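Long-range contacts in CdnC (Chryseobacterium gregarium DSM 19109, PDB 7MGV), which installs single and bicyclic omega-ester macrocycles in a ribosomally made graspetide precursor peptide, acting as an ATP-grasp ligase: residues Asp156-Lys161 and Ile286-Asp291; Cys166-Pro171 and Asp217-Cys222; Arg182-Lys187 and Met224-Lys229. One frame throughout, in Å; residues are numbered along the deposited sequence.

Contact 1: Asp156-Lys161 and Ile286-Asp291; sequences DKIGFK and ILELLD
Ile-158 meets helix 280-293 through the end of its longer branch: CD1 sits 3.5 Å from CA of Leu-289 and 3.7 Å from CD1 of that leucine, the isoleucine lying square across it. CG1 anti to the carbonyl carbon (chi1 -63°) sends CD1 to Leu-289, while CG2, anti to the backbone N, faces Glu-288. There CG2 lies 3.8 Å from CD of Glu-288, and the isoleucine and the extended glutamate run antiparallel alongside each other. Cutting Ile-158 back to an alanine would probably open a gap over Leu-289 and strip the stem of Glu-288 of this apolar neighbour. Phe-160 supplies the second point of contact. Its CZ comes within 3.5 Å of the backbone N of Ile-286, while CA of Ile-286 lies at the ring edge, in plane with it. The same CZ touches CD1 of Ile-286 at 3.9 Å, and CE2 reaches CB of Leu-289 at 4.2 Å, so Leu-289 is shared by both apolar residues. Between them, Gly-159 ends helix 148-158 with phi 122°, where a CB would jam against the preceding carbonyl O; the turn lets Phe-160 approach the same helix as Ile-158. Lys-161 then joins Phe-312 of strand 310-316 by backbone hydrogen bonds, and the rings of Phe-160 and Phe-312 meet. Ile-286 also packs on Ile-238 and Val-240 of strand 234-241 and on Ile-300 of strand 297-304, setting helix 280-293 against that sheet.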
loop_
_atom_site.group_PDB
_atom_site.type_symbol
_atom_site.label_atom_id
_atom_site.label_comp_id
_atom_site.label_asym_id
_atom_site.label_seq_id
_atom_site.Cartn_x
_atom_site.Cartn_y
_atom_site.Cartn_z
ATOM N N ASP A 156 -19.311 -7.485 7.784
ATOM C CA ASP A 156 -20.480 -7.222 8.616
ATOM C C ASP A 156 -21.530 -6.426 7.850
ATOM O O ASP A 156 -22.732 -6.690 7.973
ATOM C CB ASP A 156 -20.066 -6.483 9.888
ATOM C CG ASP A 156 -21.256 -6.051 10.722
ATOM O OD1 ASP A 156 -22.058 -6.926 11.113
ATOM O OD2 ASP A 156 -21.392 -4.837 10.983
ATOM N N LYS A 157 -21.096 -5.451 7.046
ATOM C CA LYS A 157 -22.047 -4.652 6.275
ATOM C C LYS A 157 -22.774 -5.498 5.236
ATOM O O LYS A 157 -23.968 -5.294 4.988
ATOM C CB LYS A 157 -21.330 -3.486 5.599
ATOM C CG LYS A 157 -21.221 -2.242 6.458
ATOM C CD LYS A 157 -20.582 -1.107 5.681
ATOM C CE LYS A 157 -20.388 0.120 6.551
ATOM N NZ LYS A 157 -19.574 1.155 5.859
ATOM N N ILE A 158 -22.071 -6.446 4.613
ATOM C CA ILE A 158 -22.685 -7.283 3.585
ATOM C C ILE A 158 -23.752 -8.190 4.183
ATOM O O ILE A 158 -24.719 -8.560 3.505
ATOM C CB ILE A 158 -21.595 -8.092 2.856
ATOM C CG1 ILE A 158 -20.629 -7.151 2.142
ATOM C CG2 ILE A 158 -22.200 -9.065 1.855
ATOM C CD1 ILE A 158 -19.369 -7.827 1.699
ATOM N N GLY A 159 -23.615 -8.547 5.456
ATOM C CA GLY A 159 -24.515 -9.487 6.101
ATOM C C GLY A 159 -23.825 -10.699 6.682
ATOM O O GLY A 159 -24.496 -11.530 7.311
ATOM N N PHE A 160 -22.515 -10.842 6.497
ATOM C CA PHE A 160 -21.783 -11.923 7.139
ATOM C C PHE A 160 -21.878 -11.789 8.651
ATOM O O PHE A 160 -21.865 -10.680 9.196
ATOM C CB PHE A 160 -20.308 -11.898 6.729
ATOM C CG PHE A 160 -20.041 -12.416 5.345
ATOM C CD1 PHE A 160 -20.053 -13.777 5.081
ATOM C CD2 PHE A 160 -19.742 -11.541 4.313
ATOM C CE1 PHE A 160 -19.792 -14.253 3.807
ATOM C CE2 PHE A 160 -19.479 -12.011 3.038
ATOM C CZ PHE A 160 -19.503 -13.368 2.786
ATOM N N LYS A 161 -21.981 -12.926 9.328
ATOM C CA LYS A 161 -21.758 -12.953 10.764
ATOM C C LYS A 161 -20.260 -13.035 11.027
ATOM O O LYS A 161 -19.571 -13.872 10.439
ATOM C CB LYS A 161 -22.486 -14.134 11.405
ATOM C CG LYS A 161 -23.977 -14.149 11.126
ATOM C CD LYS A 161 -24.631 -12.859 11.603
ATOM C CE LYS A 161 -25.703 -12.385 10.631
ATOM N NZ LYS A 161 -26.702 -13.452 10.370
ATOM N N ILE A 286 -20.361 -14.073 -0.527
ATOM C CA ILE A 286 -18.951 -14.154 -0.915
ATOM C C ILE A 286 -18.715 -13.394 -2.218
ATOM O O ILE A 286 -17.776 -12.587 -2.342
ATOM C CB ILE A 286 -18.519 -15.626 -1.037
ATOM C CG1 ILE A 286 -18.506 -16.306 0.334
ATOM C CG2 ILE A 286 -17.166 -15.723 -1.702
ATOM C CD1 ILE A 286 -17.256 -16.044 1.142
ATOM N N LEU A 287 -19.559 -13.660 -3.219
ATOM C CA LEU A 287 -19.453 -12.939 -4.483
ATOM C C LEU A 287 -19.654 -11.443 -4.275
ATOM O O LEU A 287 -18.988 -10.623 -4.917
ATOM C CB LEU A 287 -20.463 -13.489 -5.489
ATOM C CG LEU A 287 -20.163 -14.893 -6.021
ATOM C CD1 LEU A 287 -21.360 -15.455 -6.768
ATOM C CD2 LEU A 287 -18.931 -14.878 -6.912
ATOM N N GLU A 288 -20.552 -11.066 -3.361
ATOM C CA GLU A 288 -20.752 -9.651 -3.067
ATOM C C GLU A 288 -19.535 -9.034 -2.391
ATOM O O GLU A 288 -19.235 -7.859 -2.618
ATOM C CB GLU A 288 -21.991 -9.465 -2.194
ATOM C CG GLU A 288 -22.371 -8.015 -1.971
ATOM C CD GLU A 288 -23.749 -7.863 -1.362
ATOM O OE1 GLU A 288 -24.087 -6.744 -0.923
ATOM O OE2 GLU A 288 -24.492 -8.867 -1.319
ATOM N N LEU A 289 -18.832 -9.797 -1.550
ATOM C CA LEU A 289 -17.599 -9.299 -0.948
ATOM C C LEU A 289 -16.558 -9.008 -2.020
ATOM O O LEU A 289 -15.932 -7.936 -2.032
ATOM C CB LEU A 289 -17.070 -10.313 0.066
ATOM C CG LEU A 289 -15.721 -10.029 0.729
ATOM C CD1 LEU A 289 -15.813 -8.823 1.652
ATOM C CD2 LEU A 289 -15.237 -11.253 1.489
ATOM N N LEU A 290 -16.373 -9.954 -2.945
ATOM C CA LEU A 290 -15.445 -9.704 -4.046
ATOM C C LEU A 290 -15.911 -8.545 -4.922
ATOM O O LEU A 290 -15.082 -7.827 -5.493
ATOM C CB LEU A 290 -15.253 -10.968 -4.883
ATOM C CG LEU A 290 -14.177 -11.906 -4.334
ATOM C CD1 LEU A 290 -14.799 -13.008 -3.486
ATOM C CD2 LEU A 290 -13.331 -12.488 -5.454
ATOM N N ASP A 291 -17.227 -8.344 -5.036
ATOM C CA ASP A 291 -17.744 -7.207 -5.791
ATOM C C ASP A 291 -17.415 -5.890 -5.099
ATOM O O ASP A 291 -17.028 -4.915 -5.754
ATOM C CB ASP A 291 -19.256 -7.342 -5.976
ATOM C CG ASP A 291 -19.629 -8.391 -7.004
ATOM O OD1 ASP A 291 -18.732 -8.852 -7.741
ATOM O OD2 ASP A 291 -20.822 -8.756 -7.072
#

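Contact 2: Cys166-Pro171 and Asp217-Cys222; sequences CVTNNP and DTLLYC
Thr-168 OG1 has two hydrogen-bond partners, the backbone N of Asn-170 at 2.8 Å (N-H...O angle 158°) and Ser-65 OG of the second subunit, while the methyl of the same threonine turns to Leu-219. Because OG1 stands anti to the backbone N (chi1 -169°), CG2 falls between that N and the carbonyl carbon and meets CD2 of Leu-219 at 4.1 Å. Leu-219 also lays its CG 3.9 Å from the backbone O of Thr-168. The bond to Asn-170 N makes an ST turn, which takes the chain out of strand 165-168, outermost in this chain's sheet, and into helix 171-181; there Asn-170 is the N-cap, its OD1 weakly bonded to the N atoms of Glu-172 and Glu-173. Against this bend lies the 3-10 segment that runs to Leu-220. CB of Asn-169 rests 3.5 Å from the O of Leu-219, but the amide of Asn-169 works elsewhere: OD1 accepts from Leu-64 N and ND2 bonds to Asn-62 O, both of the second subunit, whose strand continues the sheet past 166-168. Further along, the Pro-171 ring packs on Asp-217, CB at 3.9 Å from OD1 of that residue, and its CG lies 4.3 Å from CB of Leu-219. Leu-219 and Cys-222 also pack on an aromatic side chain of the bound peptide.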
loop_
_atom_site.group_PDB
_atom_site.type_symbol
_atom_site.label_atom_id
_atom_site.label_comp_id
_atom_site.label_asym_id
_atom_site.label_seq_id
_atom_site.Cartn_x
_atom_site.Cartn_y
_atom_site.Cartn_z
ATOM N N CYS A 166 -12.086 -7.262 19.176
ATOM C CA CYS A 166 -11.521 -6.090 19.841
ATOM C C CYS A 166 -10.056 -5.990 19.434
ATOM O O CYS A 166 -9.228 -6.775 19.900
ATOM C CB CYS A 166 -11.663 -6.180 21.364
ATOM S SG CYS A 166 -10.960 -4.767 22.264
ATOM N N VAL A 167 -9.738 -5.052 18.547
ATOM C CA VAL A 167 -8.353 -4.758 18.196
ATOM C C VAL A 167 -7.889 -3.612 19.082
ATOM O O VAL A 167 -8.433 -2.504 19.009
ATOM C CB VAL A 167 -8.219 -4.399 16.710
ATOM C CG1 VAL A 167 -6.756 -4.224 16.340
ATOM C CG2 VAL A 167 -8.873 -5.465 15.839
ATOM N N THR A 168 -6.893 -3.867 19.928
ATOM C CA THR A 168 -6.603 -2.854 20.935
ATOM C C THR A 168 -5.168 -2.945 21.432
ATOM O O THR A 168 -4.501 -3.977 21.310
ATOM C CB THR A 168 -7.572 -2.958 22.118
ATOM O OG1 THR A 168 -7.427 -1.805 22.954
ATOM C CG2 THR A 168 -7.295 -4.214 22.937
ATOM N N ASN A 169 -4.710 -1.820 21.984
ATOM C CA ASN A 169 -3.516 -1.747 22.815
ATOM C C ASN A 169 -3.863 -1.302 24.230
ATOM O O ASN A 169 -2.966 -0.922 24.991
ATOM C CB ASN A 169 -2.488 -0.790 22.201
ATOM C CG ASN A 169 -2.893 0.665 22.341
ATOM O OD1 ASN A 169 -4.036 1.030 22.074
ATOM N ND2 ASN A 169 -1.956 1.504 22.771
ATOM N N ASN A 170 -5.147 -1.339 24.596
ATOM C CA ASN A 170 -5.621 -0.877 25.891
ATOM C C ASN A 170 -5.812 -2.078 26.804
ATOM O O ASN A 170 -6.735 -2.874 26.572
ATOM C CB ASN A 170 -6.935 -0.111 25.727
ATOM C CG ASN A 170 -7.365 0.613 26.995
ATOM O OD1 ASN A 170 -7.060 0.189 28.109
ATOM N ND2 ASN A 170 -8.088 1.714 26.821
ATOM N N PRO A 171 -4.984 -2.255 27.838
ATOM C CA PRO A 171 -5.147 -3.432 28.710
ATOM C C PRO A 171 -6.519 -3.529 29.357
ATOM O O PRO A 171 -7.080 -4.628 29.444
ATOM C CB PRO A 171 -4.036 -3.249 29.755
ATOM C CG PRO A 171 -3.032 -2.357 29.102
ATOM C CD PRO A 171 -3.818 -1.437 28.214
ATOM N N ASP A 217 -1.053 -6.268 30.781
ATOM C CA ASP A 217 -0.548 -4.903 30.869
ATOM C C ASP A 217 0.503 -4.600 29.809
ATOM O O ASP A 217 0.699 -3.429 29.469
ATOM C CB ASP A 217 0.025 -4.643 32.263
ATOM C CG ASP A 217 -1.049 -4.589 33.334
ATOM O OD1 ASP A 217 -2.148 -4.065 33.051
ATOM O OD2 ASP A 217 -0.796 -5.069 34.460
ATOM N N THR A 218 1.175 -5.622 29.277
ATOM C CA THR A 218 2.168 -5.409 28.230
ATOM C C THR A 218 1.543 -5.017 26.898
ATOM O O THR A 218 2.275 -4.623 25.984
ATOM C CB THR A 218 3.020 -6.664 28.046
ATOM O OG1 THR A 218 2.222 -7.705 27.468
ATOM C CG2 THR A 218 3.570 -7.135 29.385
ATOM N N LEU A 219 0.216 -5.116 26.771
ATOM C CA LEU A 219 -0.477 -4.690 25.559
ATOM C C LEU A 219 -0.187 -3.238 25.202
ATOM O O LEU A 219 -0.416 -2.830 24.058
ATOM C CB LEU A 219 -1.984 -4.886 25.741
ATOM C CG LEU A 219 -2.835 -5.325 24.551
ATOM C CD1 LEU A 219 -2.151 -6.411 23.753
ATOM C CD2 LEU A 219 -4.184 -5.802 25.050
ATOM N N LEU A 220 0.309 -2.451 26.161
ATOM C CA LEU A 220 0.608 -1.045 25.916
ATOM C C LEU A 220 1.644 -0.860 24.811
ATOM O O LEU A 220 1.600 0.140 24.084
ATOM C CB LEU A 220 1.086 -0.399 27.218
ATOM C CG LEU A 220 1.838 0.931 27.182
ATOM C CD1 LEU A 220 0.863 2.098 27.188
ATOM C CD2 LEU A 220 2.796 1.018 28.357
ATOM N N TYR A 221 2.569 -1.807 24.658
ATOM C CA TYR A 221 3.683 -1.639 23.732
ATOM C C TYR A 221 3.389 -2.134 22.322
ATOM O O TYR A 221 4.128 -1.780 21.396
ATOM C CB TYR A 221 4.924 -2.354 24.274
ATOM C CG TYR A 221 5.239 -1.976 25.701
ATOM C CD1 TYR A 221 5.663 -0.693 26.020
ATOM C CD2 TYR A 221 5.090 -2.892 26.734
ATOM C CE1 TYR A 221 5.942 -0.336 27.322
ATOM C CE2 TYR A 221 5.363 -2.544 28.038
ATOM C CZ TYR A 221 5.790 -1.265 28.327
ATOM O OH TYR A 221 6.068 -0.912 29.628
ATOM N N CYS A 222 2.341 -2.939 22.136
ATOM C CA CYS A 222 1.971 -3.420 20.810
ATOM C C CYS A 222 0.564 -4.003 20.854
ATOM O O CYS A 222 0.259 -4.816 21.735
ATOM C CB CYS A 222 2.974 -4.463 20.306
ATOM S SG CYS A 222 2.395 -5.453 18.899
#

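Contact 3: Arg182-Lys187 and Met224-Lys229; sequences RDVVAK and MQFQKK. With ADP (adenosine-5'-diphosphate), chain F.
Lys-187 and Gln-227, on the same face of two neighbouring antiparallel strands, meet at the adenine of ADP. Lys-187 NZ donates to Gln-227 OE1 at 2.6 Å and to ADP N7 at 3.0 Å; a water is its third acceptor. CG of this lysine stands between the backbone N and the carbonyl carbon (chi1 49°), and the extended chain beyond carries NZ across to the glutamine. NZ reaches OE1 from above the plane of the Gln-227 amide, 47° out of it. Gln-227 OE1 has a second donor, ADP N6, at 2.9 Å, and Gln-227 NE2 is satisfied by the same water and, weakly, by Thr-165 OG1. N6 gives its other bond to the backbone O of Lys-228, also at 2.9 Å. The backbones behind these side chains are joined by paired N-H...O bonds, both ways, between Val-185 and Gln-227 and between Lys-187 and Gln-225. The pairing runs on past the strands, Lys-229 N reaching Asp-183 O at 2.7 Å and almost straight (170°). Apolar groups lie to one side of the adenine plane: CG of Lys-229 is 3.7 Å from ADP C2, while Val-185 places CG2 close to C6; Lys-229 NZ itself leads off to a salt bridge with Glu-231. On the reverse face of the sheet Ala-186 CB touches CE2 of Phe-226 at 3.9 Å, and Ala-186 and Met-224 pack on an aromatic side chain of the bound peptide. Such a sheet lining the nucleotide cleft fits the ATP-grasp fold. Two acceptors turned to N6 and a lysine donor to N7 match the edge of adenine, consistent with selection of this base, and the ammonium group would probably polarise both N7 and OE1.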
loop_
_atom_site.group_PDB
_atom_site.type_symbol
_atom_site.label_atom_id
_atom_site.label_comp_id
_atom_site.label_asym_id
_atom_site.label_seq_id
_atom_site.Cartn_x
_atom_site.Cartn_y
_atom_site.Cartn_z
ATOM N N ARG A 182 -15.563 -14.339 27.693
ATOM C CA ARG A 182 -15.238 -15.500 28.522
ATOM C C ARG A 182 -14.508 -16.603 27.760
ATOM O O ARG A 182 -13.897 -17.487 28.371
ATOM C CB ARG A 182 -16.529 -16.050 29.151
ATOM C CG ARG A 182 -16.403 -17.383 29.877
ATOM C CD ARG A 182 -17.432 -18.391 29.380
ATOM N NE ARG A 182 -18.767 -18.131 29.914
ATOM C CZ ARG A 182 -19.814 -17.769 29.178
ATOM N NH1 ARG A 182 -19.690 -17.624 27.865
ATOM N NH2 ARG A 182 -20.989 -17.554 29.754
ATOM N N ASP A 183 -14.488 -16.524 26.432
ATOM C CA ASP A 183 -13.769 -17.514 25.628
ATOM C C ASP A 183 -13.191 -16.761 24.433
ATOM O O ASP A 183 -13.841 -16.625 23.392
ATOM C CB ASP A 183 -14.669 -18.662 25.199
ATOM C CG ASP A 183 -14.605 -19.840 26.152
ATOM O OD1 ASP A 183 -13.484 -20.246 26.521
ATOM O OD2 ASP A 183 -15.676 -20.355 26.540
ATOM N N VAL A 184 -11.962 -16.283 24.592
ATOM C CA VAL A 184 -11.364 -15.340 23.659
ATOM C C VAL A 184 -10.037 -15.897 23.172
ATOM O O VAL A 184 -9.209 -16.338 23.975
ATOM C CB VAL A 184 -11.165 -13.955 24.303
ATOM C CG1 VAL A 184 -10.562 -12.983 23.302
ATOM C CG2 VAL A 184 -12.488 -13.426 24.839
ATOM N N VAL A 185 -9.842 -15.875 21.867
ATOM C CA VAL A 185 -8.548 -16.132 21.256
ATOM C C VAL A 185 -7.895 -14.789 20.969
ATOM O O VAL A 185 -8.570 -13.762 20.806
ATOM C CB VAL A 185 -8.676 -16.979 19.972
ATOM C CG1 VAL A 185 -9.449 -18.259 20.255
ATOM C CG2 VAL A 185 -9.349 -16.180 18.867
ATOM N N ALA A 186 -6.568 -14.790 20.925
ATOM C CA ALA A 186 -5.792 -13.600 20.614
ATOM C C ALA A 186 -4.880 -13.910 19.440
ATOM O O ALA A 186 -4.154 -14.909 19.460
ATOM C CB ALA A 186 -4.975 -13.137 21.821
ATOM N N LYS A 187 -4.923 -13.061 18.418
ATOM C CA LYS A 187 -4.071 -13.239 17.256
ATOM C C LYS A 187 -3.443 -11.909 16.865
ATOM O O LYS A 187 -3.974 -10.831 17.156
ATOM C CB LYS A 187 -4.846 -13.839 16.069
ATOM C CG LYS A 187 -6.168 -13.162 15.753
ATOM C CD LYS A 187 -6.983 -13.995 14.770
ATOM C CE LYS A 187 -8.258 -13.278 14.348
ATOM N NZ LYS A 187 -9.233 -14.204 13.704
ATOM N N MET A 224 -3.057 -6.055 19.870
ATOM C CA MET A 224 -3.417 -7.428 19.550
ATOM C C MET A 224 -4.890 -7.449 19.163
ATOM O O MET A 224 -5.656 -6.546 19.523
ATOM C CB MET A 224 -3.135 -8.370 20.730
ATOM C CG MET A 224 -3.322 -9.848 20.423
ATOM S SD MET A 224 -1.856 -10.608 19.704
ATOM C CE MET A 224 -1.389 -11.719 21.021
ATOM N N GLN A 225 -5.281 -8.485 18.412
ATOM C CA GLN A 225 -6.647 -8.659 17.940
ATOM C C GLN A 225 -7.281 -9.792 18.739
ATOM O O GLN A 225 -6.912 -10.959 18.570
ATOM C CB GLN A 225 -6.648 -8.960 16.444
ATOM C CG GLN A 225 -8.014 -9.125 15.813
ATOM C CD GLN A 225 -7.929 -9.290 14.306
ATOM O OE1 GLN A 225 -6.841 -9.264 13.729
ATOM N NE2 GLN A 225 -9.076 -9.461 13.662
ATOM N N PHE A 226 -8.218 -9.452 19.617
ATOM C CA PHE A 226 -8.951 -10.425 20.409
ATOM C C PHE A 226 -10.277 -10.746 19.735
ATOM O O PHE A 226 -10.910 -9.881 19.128
ATOM C CB PHE A 226 -9.200 -9.899 21.824
ATOM C CG PHE A 226 -7.944 -9.638 22.600
ATOM C CD1 PHE A 226 -7.280 -8.428 22.480
ATOM C CD2 PHE A 226 -7.425 -10.602 23.448
ATOM C CE1 PHE A 226 -6.123 -8.185 23.192
ATOM C CE2 PHE A 226 -6.267 -10.363 24.164
ATOM C CZ PHE A 226 -5.617 -9.153 24.035
ATOM N N GLN A 227 -10.696 -12.002 19.850
ATOM C CA GLN A 227 -11.924 -12.437 19.203
ATOM C C GLN A 227 -12.604 -13.497 20.052
ATOM O O GLN A 227 -11.938 -14.333 20.664
ATOM C CB GLN A 227 -11.653 -12.994 17.802
ATOM C CG GLN A 227 -11.989 -12.036 16.679
ATOM C CD GLN A 227 -11.835 -12.672 15.315
ATOM O OE1 GLN A 227 -11.383 -13.812 15.197
ATOM N NE2 GLN A 227 -12.207 -11.938 14.275
ATOM N N LYS A 228 -13.933 -13.455 20.082
ATOM C CA LYS A 228 -14.691 -14.545 20.679
ATOM C C LYS A 228 -14.353 -15.846 19.966
ATOM O O LYS A 228 -14.331 -15.904 18.732
ATOM C CB LYS A 228 -16.190 -14.261 20.592
ATOM C CG LYS A 228 -17.069 -15.428 21.018
ATOM C CD LYS A 228 -17.782 -15.139 22.331
ATOM C CE LYS A 228 -18.526 -16.364 22.840
ATOM N NZ LYS A 228 -17.588 -17.456 23.219
ATOM N N LYS A 229 -14.066 -16.888 20.741
ATOM C CA LYS A 229 -13.712 -18.176 20.158
ATOM C C LYS A 229 -14.963 -18.845 19.608
ATOM O O LYS A 229 -15.903 -19.134 20.357
ATOM C CB LYS A 229 -13.033 -19.079 21.184
ATOM C CG LYS A 229 -12.525 -20.383 20.578
ATOM C CD LYS A 229 -11.908 -21.300 21.619
ATOM C CE LYS A 229 -12.854 -22.431 21.982
ATOM N NZ LYS A 229 -12.361 -23.741 21.478
HETATM P PB ADP F . -2.317 -21.470 10.497
HETATM O O1B ADP F . -3.338 -20.488 9.973
HETATM O O2B ADP F . -0.908 -21.207 10.026
HETATM O O3B ADP F . -2.757 -22.915 10.432
HETATM P PA ADP F . -2.770 -19.724 12.614
HETATM O O1A ADP F . -2.335 -18.635 11.662
HETATM O O2A ADP F . -2.475 -19.625 14.092
HETATM O O3A ADP F . -2.277 -21.157 12.074
HETATM O "O5'" ADP F . -4.350 -19.930 12.427
HETATM C "C5'" ADP F . -5.286 -19.271 13.265
HETATM C "C4'" ADP F . -6.335 -20.303 13.652
HETATM O "O4'" ADP F . -7.196 -19.766 14.653
HETATM C "C3'" ADP F . -7.192 -20.715 12.465
HETATM O "O3'" ADP F . -7.009 -22.108 12.199
HETATM C "C2'" ADP F . -8.623 -20.462 12.889
HETATM O "O2'" ADP F . -9.411 -21.637 12.691
HETATM C "C1'" ADP F . -8.548 -20.111 14.366
HETATM N N9 ADP F . -9.419 -18.952 14.656
HETATM C C8 ADP F . -9.296 -17.717 14.133
HETATM N N7 ADP F . -10.260 -16.890 14.608
HETATM C C5 ADP F . -11.023 -17.609 15.454
HETATM C C6 ADP F . -12.210 -17.352 16.300
HETATM N N6 ADP F . -12.791 -16.129 16.336
HETATM N N1 ADP F . -12.691 -18.383 17.031
HETATM C C2 ADP F . -12.124 -19.604 17.006
HETATM N N3 ADP F . -11.047 -19.908 16.263
HETATM C C4 ADP F . -10.465 -18.968 15.480
HETATM O O HOH W 1 -10.645 -12.362 11.878
#

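Overall arrangement
Contacts 2 and 3 share one antiparallel sheet, strands 165-168 and 224-228 being neighbours in it, and they touch directly: Leu-219 packs on both Met-224 and Phe-226. Contact 1 stands apart, its centre 22 Å from that of contact 3 and 29 Å from that of contact 2, although its loop encloses both along the chain. Contacts 1 and 3 are buried and contact 2 is partly so. The chemistry follows place: mainly apolar packing of a helix end and the loop after it on a second helix in contact 1, paired backbones and a polar nucleotide pocket in contact 3, and in contact 2 a turn at the subunit boundary whose polar groups meet the second subunit.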